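Local coordinates for uncharacterized protein (Bacteroides eggerthii, PDB 4FTD) that is of unknown function but, pairing an immunoglobulin-like domain with a six-bladed beta-propeller, may take part in carbohydrate metabolism, at residues 17-22 with 44-49; 83-89 with 101-107. All blocks are in the same frame, centred on the assembly; numbering follows the deposited sequence.

A beta domain is built by combining hydrogen bonding between adjacent strands with side-chain packing between strands that are not adjacent, and this immunoglobulin-like domain, set apart from the propeller, illustrates both. Interaction 1 is apolar packing without cross-segment hydrogen bonds; interaction 2 is a regular antiparallel hairpin ladder. Their centres lie about 10 Å apart, and they meet where strand 43-45 and the residues after it lie along strand 98-106, its parallel neighbour in the same sheet. The seam between them combines a backbone hydrogen bond, Leu49 N to Arg106 O (2.8 Å), a side-chain one, Arg48 NH1 to Lys107 O (2.8 Å), and packing of Ile44 CD1 on Tyr101 CB (3.6 Å).

Interaction 1: residues 17-22 with 44-49; sequences LLSIKI and INFPRL
Strand 17-22 and residues 44-49, which follow on from strand 43-45 in extended conformation, run almost parallel, their end-to-end directions 7° apart. No hydrogen bond joins them: strand 31-38 lies between them in the sheet order, and the nearest CA pairs are Ile20 with Ile44 (8.5 Å) and Lys21 with Phe46 (8.4 Å). Leu18 and Ser19 form a classic beta bulge opposite Glu63, with Leu18 at phi/psi -87/-34°. The extra residue shifts the side-chain alternation, so Leu17, Ile20 and Ile22 all point toward 44-49. Ile44, Phe46 and Leu49 answer them. Leu17 CD2 meets Ile44 CD1 at 3.2 Å, and Ile20 CG2 lies 3.7 Å from Ile44 CG2. Phe46, with chi1 m and chi2 89°, presents one ring face to Ile22 (chi1 m, chi2 t) in a CH-pi contact, Ile22 CD1 lying 3.6 Å from the ring centroid and 3° off its normal. The same Ile22 CD1 reaches Leu49 CD1 at 4.2 Å. About 310 Å² is buried, counting both sides. Leu90 of strand 85-93 packs on Leu17, Ile20 and Ile44; such apolar packing between non-neighbouring strands is characteristic of the interior of an immunoglobulin-like beta domain.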
ATOM      1  N   LEU A  17      37.524 -30.974 -11.010  1.00 55.12           N
ATOM      2  CA  LEU A  17      37.111 -29.896 -11.879  1.00 65.34           C
ATOM      3  C   LEU A  17      37.525 -28.647 -11.165  1.00 61.18           C
ATOM      4  O   LEU A  17      36.967 -28.330 -10.136  1.00 62.52           O
ATOM      5  CB  LEU A  17      35.592 -29.913 -12.061  1.00 57.52           C
ATOM      6  CG  LEU A  17      34.947 -28.868 -12.958  1.00 57.20           C
ATOM      7  CD1 LEU A  17      35.492 -29.037 -14.371  1.00 47.91           C
ATOM      8  CD2 LEU A  17      33.439 -29.067 -12.878  1.00 53.21           C
ATOM      9  N   LEU A  18      38.494 -27.938 -11.731  1.00 65.11           N
ATOM     10  CA  LEU A  18      39.048 -26.700 -11.150  1.00 62.67           C
ATOM     11  C   LEU A  18      38.248 -25.425 -11.558  1.00 58.07           C
ATOM     12  O   LEU A  18      38.127 -24.483 -10.784  1.00 64.38           O
ATOM     13  CB  LEU A  18      40.531 -26.610 -11.543  1.00 64.13           C
ATOM     14  CG  LEU A  18      41.387 -27.843 -11.229  1.00 72.84           C
ATOM     15  CD1 LEU A  18      42.784 -27.758 -11.835  1.00 74.53           C
ATOM     16  CD2 LEU A  18      41.458 -28.018  -9.721  1.00 63.72           C
ATOM     17  N   SER A  19      37.692 -25.390 -12.773  1.00 58.20           N
ATOM     18  CA  SER A  19      36.822 -24.270 -13.190  1.00 57.44           C
ATOM     19  C   SER A  19      35.979 -24.705 -14.377  1.00 51.05           C
ATOM     20  O   SER A  19      36.333 -25.641 -15.074  1.00 51.53           O
ATOM     21  CB  SER A  19      37.625 -23.007 -13.555  1.00 63.71           C
ATOM     22  OG  SER A  19      38.354 -23.187 -14.753  1.00 68.18           O
ATOM     23  N   ILE A  20      34.857 -24.035 -14.581  1.00 50.01           N
ATOM     24  CA  ILE A  20      33.939 -24.400 -15.653  1.00 49.13           C
ATOM     25  C   ILE A  20      33.143 -23.152 -16.083  1.00 53.94           C
ATOM     26  O   ILE A  20      32.832 -22.264 -15.271  1.00 51.93           O
ATOM     27  CB  ILE A  20      33.027 -25.580 -15.195  1.00 48.26           C
ATOM     28  CG1 ILE A  20      32.276 -26.197 -16.404  1.00 43.94           C
ATOM     29  CG2 ILE A  20      32.151 -25.158 -14.010  1.00 50.72           C
ATOM     30  CD1 ILE A  20      31.591 -27.527 -16.158  1.00 47.55           C
ATOM     31  N   LYS A  21      32.905 -23.060 -17.376  1.00 44.52           N
ATOM     32  CA  LYS A  21      32.068 -22.030 -17.960  1.00 48.55           C
ATOM     33  C   LYS A  21      31.208 -22.597 -19.051  1.00 45.62           C
ATOM     34  O   LYS A  21      31.613 -23.558 -19.749  1.00 43.56           O
ATOM     35  CB  LYS A  21      32.850 -20.822 -18.486  1.00 54.98           C
ATOM     36  CG  LYS A  21      34.323 -20.978 -18.753  1.00 69.28           C
ATOM     37  CD  LYS A  21      34.878 -19.718 -19.420  1.00 64.26           C
ATOM     38  CE  LYS A  21      36.391 -19.601 -19.301  1.00 90.22           C
ATOM     39  NZ  LYS A  21      36.980 -18.531 -20.174  1.00 87.13           N
ATOM     40  N   ILE A  22      30.020 -22.013 -19.169  1.00 42.95           N
ATOM     41  CA  ILE A  22      29.129 -22.223 -20.317  1.00 40.59           C
ATOM     42  C   ILE A  22      29.501 -21.113 -21.309  1.00 47.47           C
ATOM     43  O   ILE A  22      29.579 -19.947 -20.946  1.00 45.65           O
ATOM     44  CB  ILE A  22      27.652 -22.145 -19.918  1.00 43.62           C
ATOM     45  CG1 ILE A  22      27.246 -23.367 -19.084  1.00 45.03           C
ATOM     46  CG2 ILE A  22      26.732 -22.014 -21.150  1.00 40.11           C
ATOM     47  CD1 ILE A  22      25.980 -23.123 -18.298  1.00 43.96           C
ATOM     48  N   ILE A  44      27.852 -28.180  -9.177  1.00 51.37           N
ATOM     49  CA  ILE A  44      28.219 -27.066 -10.015  1.00 52.73           C
ATOM     50  C   ILE A  44      26.954 -26.232 -10.207  1.00 51.58           C
ATOM     51  O   ILE A  44      25.901 -26.769 -10.546  1.00 50.57           O
ATOM     52  CB  ILE A  44      28.752 -27.501 -11.400  1.00 51.09           C
ATOM     53  CG1 ILE A  44      29.951 -28.493 -11.298  1.00 46.55           C
ATOM     54  CG2 ILE A  44      29.142 -26.256 -12.218  1.00 47.79           C
ATOM     55  CD1 ILE A  44      30.226 -29.306 -12.571  1.00 39.63           C
ATOM     56  N   ASN A  45      27.066 -24.936  -9.957  1.00 52.70           N
ATOM     57  CA  ASN A  45      25.993 -23.967 -10.218  1.00 58.12           C
ATOM     58  C   ASN A  45      26.461 -22.819 -11.105  1.00 51.64           C
ATOM     59  O   ASN A  45      27.647 -22.569 -11.250  1.00 51.69           O
ATOM     60  CB  ASN A  45      25.388 -23.419  -8.906  1.00 56.68           C
ATOM     61  CG  ASN A  45      24.537 -24.446  -8.223  1.00 59.56           C
ATOM     62  OD1 ASN A  45      23.373 -24.588  -8.559  1.00 61.61           O
ATOM     63  ND2 ASN A  45      25.148 -25.265  -7.371  1.00 62.53           N
ATOM     64  N   PHE A  46      25.485 -22.151 -11.700  1.00 51.53           N
ATOM     65  CA  PHE A  46      25.694 -20.978 -12.536  1.00 50.45           C
ATOM     66  C   PHE A  46      24.661 -19.934 -12.191  1.00 49.10           C
ATOM     67  O   PHE A  46      23.587 -20.278 -11.718  1.00 53.30           O
ATOM     68  CB  PHE A  46      25.481 -21.342 -14.017  1.00 52.37           C
ATOM     69  CG  PHE A  46      26.454 -22.352 -14.532  1.00 49.28           C
ATOM     70  CD1 PHE A  46      26.174 -23.711 -14.431  1.00 47.75           C
ATOM     71  CD2 PHE A  46      27.652 -21.947 -15.102  1.00 50.85           C
ATOM     72  CE1 PHE A  46      27.083 -24.664 -14.901  1.00 49.60           C
ATOM     73  CE2 PHE A  46      28.576 -22.885 -15.549  1.00 50.99           C
ATOM     74  CZ  PHE A  46      28.285 -24.241 -15.457  1.00 49.20           C
ATOM     75  N   PRO A  47      24.954 -18.664 -12.480  1.00 57.73           N
ATOM     76  CA  PRO A  47      23.857 -17.679 -12.414  1.00 56.59           C
ATOM     77  C   PRO A  47      22.720 -18.095 -13.365  1.00 55.88           C
ATOM     78  O   PRO A  47      22.923 -18.862 -14.320  1.00 55.34           O
ATOM     79  CB  PRO A  47      24.498 -16.368 -12.856  1.00 60.28           C
ATOM     80  CG  PRO A  47      25.923 -16.649 -13.165  1.00 67.89           C
ATOM     81  CD  PRO A  47      26.254 -18.069 -12.807  1.00 57.76           C
ATOM     82  N   ARG A  48      21.520 -17.635 -13.073  1.00 56.18           N
ATOM     83  CA  ARG A  48      20.361 -17.998 -13.872  1.00 58.63           C
ATOM     84  C   ARG A  48      20.559 -17.460 -15.291  1.00 53.16           C
ATOM     85  O   ARG A  48      21.067 -16.367 -15.474  1.00 53.26           O
ATOM     86  CB  ARG A  48      19.074 -17.449 -13.252  1.00 59.88           C
ATOM     87  CG  ARG A  48      18.767 -18.039 -11.883  1.00 62.23           C
ATOM     88  CD  ARG A  48      17.612 -17.345 -11.185  1.00 70.07           C
ATOM     89  NE  ARG A  48      17.200 -18.140 -10.023  1.00 74.07           N
ATOM     90  CZ  ARG A  48      16.412 -19.226 -10.073  1.00 77.67           C
ATOM     91  NH1 ARG A  48      15.877 -19.682 -11.219  1.00 76.29           N
ATOM     92  NH2 ARG A  48      16.131 -19.872  -8.952  1.00 72.49           N
ATOM     93  N   LEU A  49      20.177 -18.242 -16.285  1.00 50.85           N
ATOM     94  CA  LEU A  49      20.378 -17.880 -17.679  1.00 50.85           C
ATOM     95  C   LEU A  49      19.101 -17.330 -18.307  1.00 54.69           C
ATOM     96  O   LEU A  49      17.965 -17.657 -17.885  1.00 54.72           O
ATOM     97  CB  LEU A  49      20.855 -19.111 -18.469  1.00 50.12           C
ATOM     98  CG  LEU A  49      22.083 -19.842 -17.928  1.00 51.38           C
ATOM     99  CD1 LEU A  49      22.487 -20.956 -18.903  1.00 45.87           C
ATOM    100  CD2 LEU A  49      23.224 -18.854 -17.728  1.00 49.56           C
TER

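Interaction 2: residues 83-89 with 101-107; sequences TNEKTQV and YLMKVRK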
ATOM      1  N   THR A  83       9.375 -25.632 -16.682  1.00 92.37           N
ATOM      2  CA  THR A  83      10.496 -25.937 -15.773  1.00 78.50           C
ATOM      3  C   THR A  83      11.523 -24.831 -15.749  1.00 73.04           C
ATOM      4  O   THR A  83      11.931 -24.381 -16.817  1.00 76.91           O
ATOM      5  CB  THR A  83      11.188 -27.233 -16.237  1.00 86.22           C
ATOM      6  OG1 THR A  83      10.192 -28.237 -16.435  1.00 81.64           O
ATOM      7  CG2 THR A  83      12.211 -27.738 -15.226  1.00 82.56           C
ATOM      8  N   ASN A  84      11.946 -24.399 -14.552  1.00 70.39           N
ATOM      9  CA  ASN A  84      13.022 -23.370 -14.404  1.00 71.15           C
ATOM     10  C   ASN A  84      14.413 -23.871 -14.058  1.00 62.80           C
ATOM     11  O   ASN A  84      15.351 -23.069 -14.025  1.00 62.83           O
ATOM     12  CB  ASN A  84      12.623 -22.256 -13.423  1.00 68.22           C
ATOM     13  CG  ASN A  84      11.444 -21.451 -13.940  1.00 78.09           C
ATOM     14  OD1 ASN A  84      11.462 -20.950 -15.056  1.00 83.09           O
ATOM     15  ND2 ASN A  84      10.407 -21.350 -13.139  1.00 82.25           N
ATOM     16  N   GLU A  85      14.555 -25.166 -13.801  1.00 67.18           N
ATOM     17  CA  GLU A  85      15.868 -25.754 -13.558  1.00 66.45           C
ATOM     18  C   GLU A  85      15.967 -27.224 -13.966  1.00 69.83           C
ATOM     19  O   GLU A  85      14.966 -27.933 -14.063  1.00 69.17           O
ATOM     20  CB  GLU A  85      16.309 -25.569 -12.110  1.00 69.29           C
ATOM     21  CG  GLU A  85      15.598 -26.416 -11.083  1.00 74.31           C
ATOM     22  CD  GLU A  85      16.171 -26.198  -9.699  1.00 86.31           C
ATOM     23  OE1 GLU A  85      16.143 -25.041  -9.221  1.00 91.45           O
ATOM     24  OE2 GLU A  85      16.656 -27.184  -9.095  1.00 91.58           O
ATOM     25  N   LYS A  86      17.205 -27.651 -14.216  1.00 69.28           N
ATOM     26  CA  LYS A  86      17.515 -29.019 -14.586  1.00 66.33           C
ATOM     27  C   LYS A  86      18.937 -29.336 -14.137  1.00 60.12           C
ATOM     28  O   LYS A  86      19.832 -28.519 -14.321  1.00 54.41           O
ATOM     29  CB  LYS A  86      17.373 -29.199 -16.112  1.00 71.72           C
ATOM     30  CG  LYS A  86      17.643 -30.620 -16.577  1.00 69.66           C
ATOM     31  CD  LYS A  86      17.240 -30.903 -18.013  1.00 71.13           C
ATOM     32  CE  LYS A  86      17.648 -32.329 -18.388  1.00 79.71           C
ATOM     33  NZ  LYS A  86      16.823 -32.957 -19.453  1.00 89.18           N
ATOM     34  N   THR A  87      19.127 -30.524 -13.571  1.00 59.82           N
ATOM     35  CA  THR A  87      20.439 -31.046 -13.149  1.00 58.56           C
ATOM     36  C   THR A  87      20.807 -32.227 -14.069  1.00 63.68           C
ATOM     37  O   THR A  87      19.937 -32.971 -14.486  1.00 68.44           O
ATOM     38  CB  THR A  87      20.402 -31.497 -11.684  1.00 66.48           C
ATOM     39  OG1 THR A  87      20.059 -30.372 -10.874  1.00 65.90           O
ATOM     40  CG2 THR A  87      21.743 -32.025 -11.204  1.00 67.77           C
ATOM     41  N   GLN A  88      22.083 -32.326 -14.425  1.00 53.33           N
ATOM     42  CA  GLN A  88      22.686 -33.394 -15.246  1.00 56.70           C
ATOM     43  C   GLN A  88      24.036 -33.737 -14.552  1.00 58.23           C
ATOM     44  O   GLN A  88      24.621 -32.898 -13.866  1.00 56.95           O
ATOM     45  CB  GLN A  88      23.082 -32.922 -16.660  1.00 63.90           C
ATOM     46  CG  GLN A  88      21.989 -32.493 -17.617  1.00 64.73           C
ATOM     47  CD  GLN A  88      21.252 -33.682 -18.171  1.00 78.52           C
ATOM     48  OE1 GLN A  88      20.414 -34.257 -17.503  1.00 74.87           O
ATOM     49  NE2 GLN A  88      21.573 -34.064 -19.391  1.00 77.18           N
ATOM     50  N   VAL A  89      24.534 -34.949 -14.784  1.00 59.61           N
ATOM     51  CA  VAL A  89      25.820 -35.391 -14.269  1.00 49.46           C
ATOM     52  C   VAL A  89      26.910 -34.885 -15.208  1.00 48.88           C
ATOM     53  O   VAL A  89      26.800 -35.033 -16.411  1.00 50.94           O
ATOM     54  CB  VAL A  89      25.892 -36.938 -14.115  1.00 49.68           C
ATOM     55  CG1 VAL A  89      27.309 -37.371 -13.831  1.00 51.18           C
ATOM     56  CG2 VAL A  89      24.991 -37.406 -12.971  1.00 51.65           C
ATOM     57  N   TYR A 101      29.958 -34.900 -10.890  1.00 51.89           N
ATOM     58  CA  TYR A 101      29.466 -33.657 -10.303  1.00 53.85           C
ATOM     59  C   TYR A 101      28.021 -33.509 -10.767  1.00 50.98           C
ATOM     60  O   TYR A 101      27.692 -33.873 -11.900  1.00 52.18           O
ATOM     61  CB  TYR A 101      30.299 -32.464 -10.831  1.00 49.62           C
ATOM     62  CG  TYR A 101      31.714 -32.403 -10.294  1.00 55.45           C
ATOM     63  CD1 TYR A 101      32.749 -33.122 -10.899  1.00 49.30           C
ATOM     64  CD2 TYR A 101      32.035 -31.597  -9.209  1.00 51.32           C
ATOM     65  CE1 TYR A 101      34.047 -33.052 -10.424  1.00 46.57           C
ATOM     66  CE2 TYR A 101      33.332 -31.538  -8.726  1.00 55.70           C
ATOM     67  CZ  TYR A 101      34.332 -32.266  -9.348  1.00 50.57           C
ATOM     68  OH  TYR A 101      35.627 -32.220  -8.888  1.00 52.04           O
ATOM     69  N   LEU A 102      27.165 -32.990  -9.893  1.00 52.69           N
ATOM     70  CA  LEU A 102      25.774 -32.686 -10.225  1.00 53.47           C
ATOM     71  C   LEU A 102      25.720 -31.223 -10.662  1.00 53.37           C
ATOM     72  O   LEU A 102      25.898 -30.305  -9.844  1.00 51.54           O
ATOM     73  CB  LEU A 102      24.842 -32.937  -9.031  1.00 57.56           C
ATOM     74  CG  LEU A 102      24.418 -34.387  -8.902  1.00 63.26           C
ATOM     75  CD1 LEU A 102      23.523 -34.579  -7.670  1.00 62.41           C
ATOM     76  CD2 LEU A 102      23.708 -34.787 -10.197  1.00 63.96           C
HETATM   77  N   MSE A 103      25.471 -31.017 -11.953  1.00 50.15           N
HETATM   78  CA  MSE A 103      25.507 -29.692 -12.543  1.00 49.24           C
HETATM   79  C   MSE A 103      24.107 -29.160 -12.801  1.00 50.22           C
HETATM   80  O   MSE A 103      23.384 -29.723 -13.607  1.00 48.54           O
HETATM   81  CB  MSE A 103      26.329 -29.707 -13.829  1.00 46.32           C
HETATM   82  CG  MSE A 103      26.435 -28.333 -14.475  1.00 46.45           C
HETATM   83 SE   MSE A 103      27.742 -28.287 -15.926  0.75 49.73          SE
HETATM   84  CE  MSE A 103      26.648 -27.354 -17.361  1.00 51.24           C
ATOM     85  N   LYS A 104      23.762 -28.056 -12.126  1.00 51.28           N
ATOM     86  CA  LYS A 104      22.426 -27.466 -12.204  1.00 52.67           C
ATOM     87  C   LYS A 104      22.443 -26.199 -13.059  1.00 47.60           C
ATOM     88  O   LYS A 104      23.279 -25.313 -12.848  1.00 49.31           O
ATOM     89  CB  LYS A 104      21.895 -27.134 -10.806  1.00 56.76           C
ATOM     90  CG  LYS A 104      20.431 -26.679 -10.778  1.00 59.57           C
ATOM     91  CD  LYS A 104      20.035 -26.153  -9.404  1.00 67.27           C
ATOM     92  CE  LYS A 104      20.012 -27.265  -8.364  1.00 65.94           C
ATOM     93  NZ  LYS A 104      19.579 -26.735  -7.047  1.00 70.27           N
ATOM     94  N   VAL A 105      21.537 -26.150 -14.038  1.00 51.57           N
ATOM     95  CA  VAL A 105      21.339 -24.971 -14.875  1.00 50.21           C
ATOM     96  C   VAL A 105      19.905 -24.465 -14.603  1.00 49.55           C
ATOM     97  O   VAL A 105      18.962 -25.262 -14.580  1.00 58.03           O
ATOM     98  CB  VAL A 105      21.558 -25.241 -16.375  1.00 52.14           C
ATOM     99  CG1 VAL A 105      21.171 -24.017 -17.186  1.00 53.56           C
ATOM    100  CG2 VAL A 105      23.022 -25.614 -16.667  1.00 46.84           C
ATOM    101  N   ARG A 106      19.786 -23.144 -14.420  1.00 54.05           N
ATOM    102  CA  ARG A 106      18.545 -22.477 -14.032  1.00 57.76           C
ATOM    103  C   ARG A 106      18.178 -21.322 -14.956  1.00 54.26           C
ATOM    104  O   ARG A 106      19.072 -20.626 -15.442  1.00 55.41           O
ATOM    105  CB  ARG A 106      18.726 -21.934 -12.621  1.00 60.98           C
ATOM    106  CG  ARG A 106      18.985 -23.020 -11.595  1.00 61.00           C
ATOM    107  CD  ARG A 106      19.219 -22.432 -10.227  1.00 61.13           C
ATOM    108  NE  ARG A 106      20.472 -21.686 -10.187  1.00 61.75           N
ATOM    109  CZ  ARG A 106      20.722 -20.645  -9.399  1.00 61.73           C
ATOM    110  NH1 ARG A 106      19.799 -20.179  -8.576  1.00 65.47           N
ATOM    111  NH2 ARG A 106      21.902 -20.033  -9.452  1.00 68.56           N
ATOM    112  N   LYS A 107      16.867 -21.150 -15.198  1.00 59.57           N
ATOM    113  CA  LYS A 107      16.323 -20.047 -15.997  1.00 55.81           C
ATOM    114  C   LYS A 107      16.106 -18.862 -15.081  1.00 61.07           C
ATOM    115  O   LYS A 107      15.763 -19.022 -13.895  1.00 65.10           O
ATOM    116  CB  LYS A 107      14.941 -20.367 -16.621  1.00 60.31           C
ATOM    117  CG  LYS A 107      14.888 -21.431 -17.714  1.00 62.70           C
ATOM    118  CD  LYS A 107      13.452 -21.760 -18.130  1.00 65.61           C
ATOM    119  CE  LYS A 107      13.417 -22.924 -19.111  1.00 65.01           C
ATOM    120  NZ  LYS A 107      12.034 -23.283 -19.537  1.00 71.40           N
TER
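Five backbone hydrogen bonds join residues 83-89 to 101-107. Lys86 and Val105 pair reciprocally, Lys86 N to Val105 O at 3.0 Å and Val105 N to Lys86 O at 2.9 Å; Gln88 and Met103 do likewise, Gln88 N to Met103 O at 3.0 Å and Met103 N to Gln88 O at 2.8 Å. Next along, Lys107 N donates to Asn84 O (2.7 Å), while Lys107 NZ, also bound to Asp80 O, makes a weak bond to Thr83 O (2.9 Å). CA-H...O contacts fill the intervening non-hydrogen-bonded pairs, as between Thr87 CA and Met103 O (3.3 Å). On the face carrying Glu85 and Lys104, a salt bridge runs diagonally from Glu85 OE2 to Lys104 NZ (3.6 Å). Farther along that face, Leu102 CD2 packs against Thr87 CG2 (3.5 Å) and Val89 CG2 (4.0 Å). The other face turns selenomethionine Met103 inward against Ile44, Phe46, Met75 and Leu90. Strand 98-106 lies between its hairpin partner 85-93 and the parallel strand 43-45, while strand 69-70 borders 85-93 on its other side.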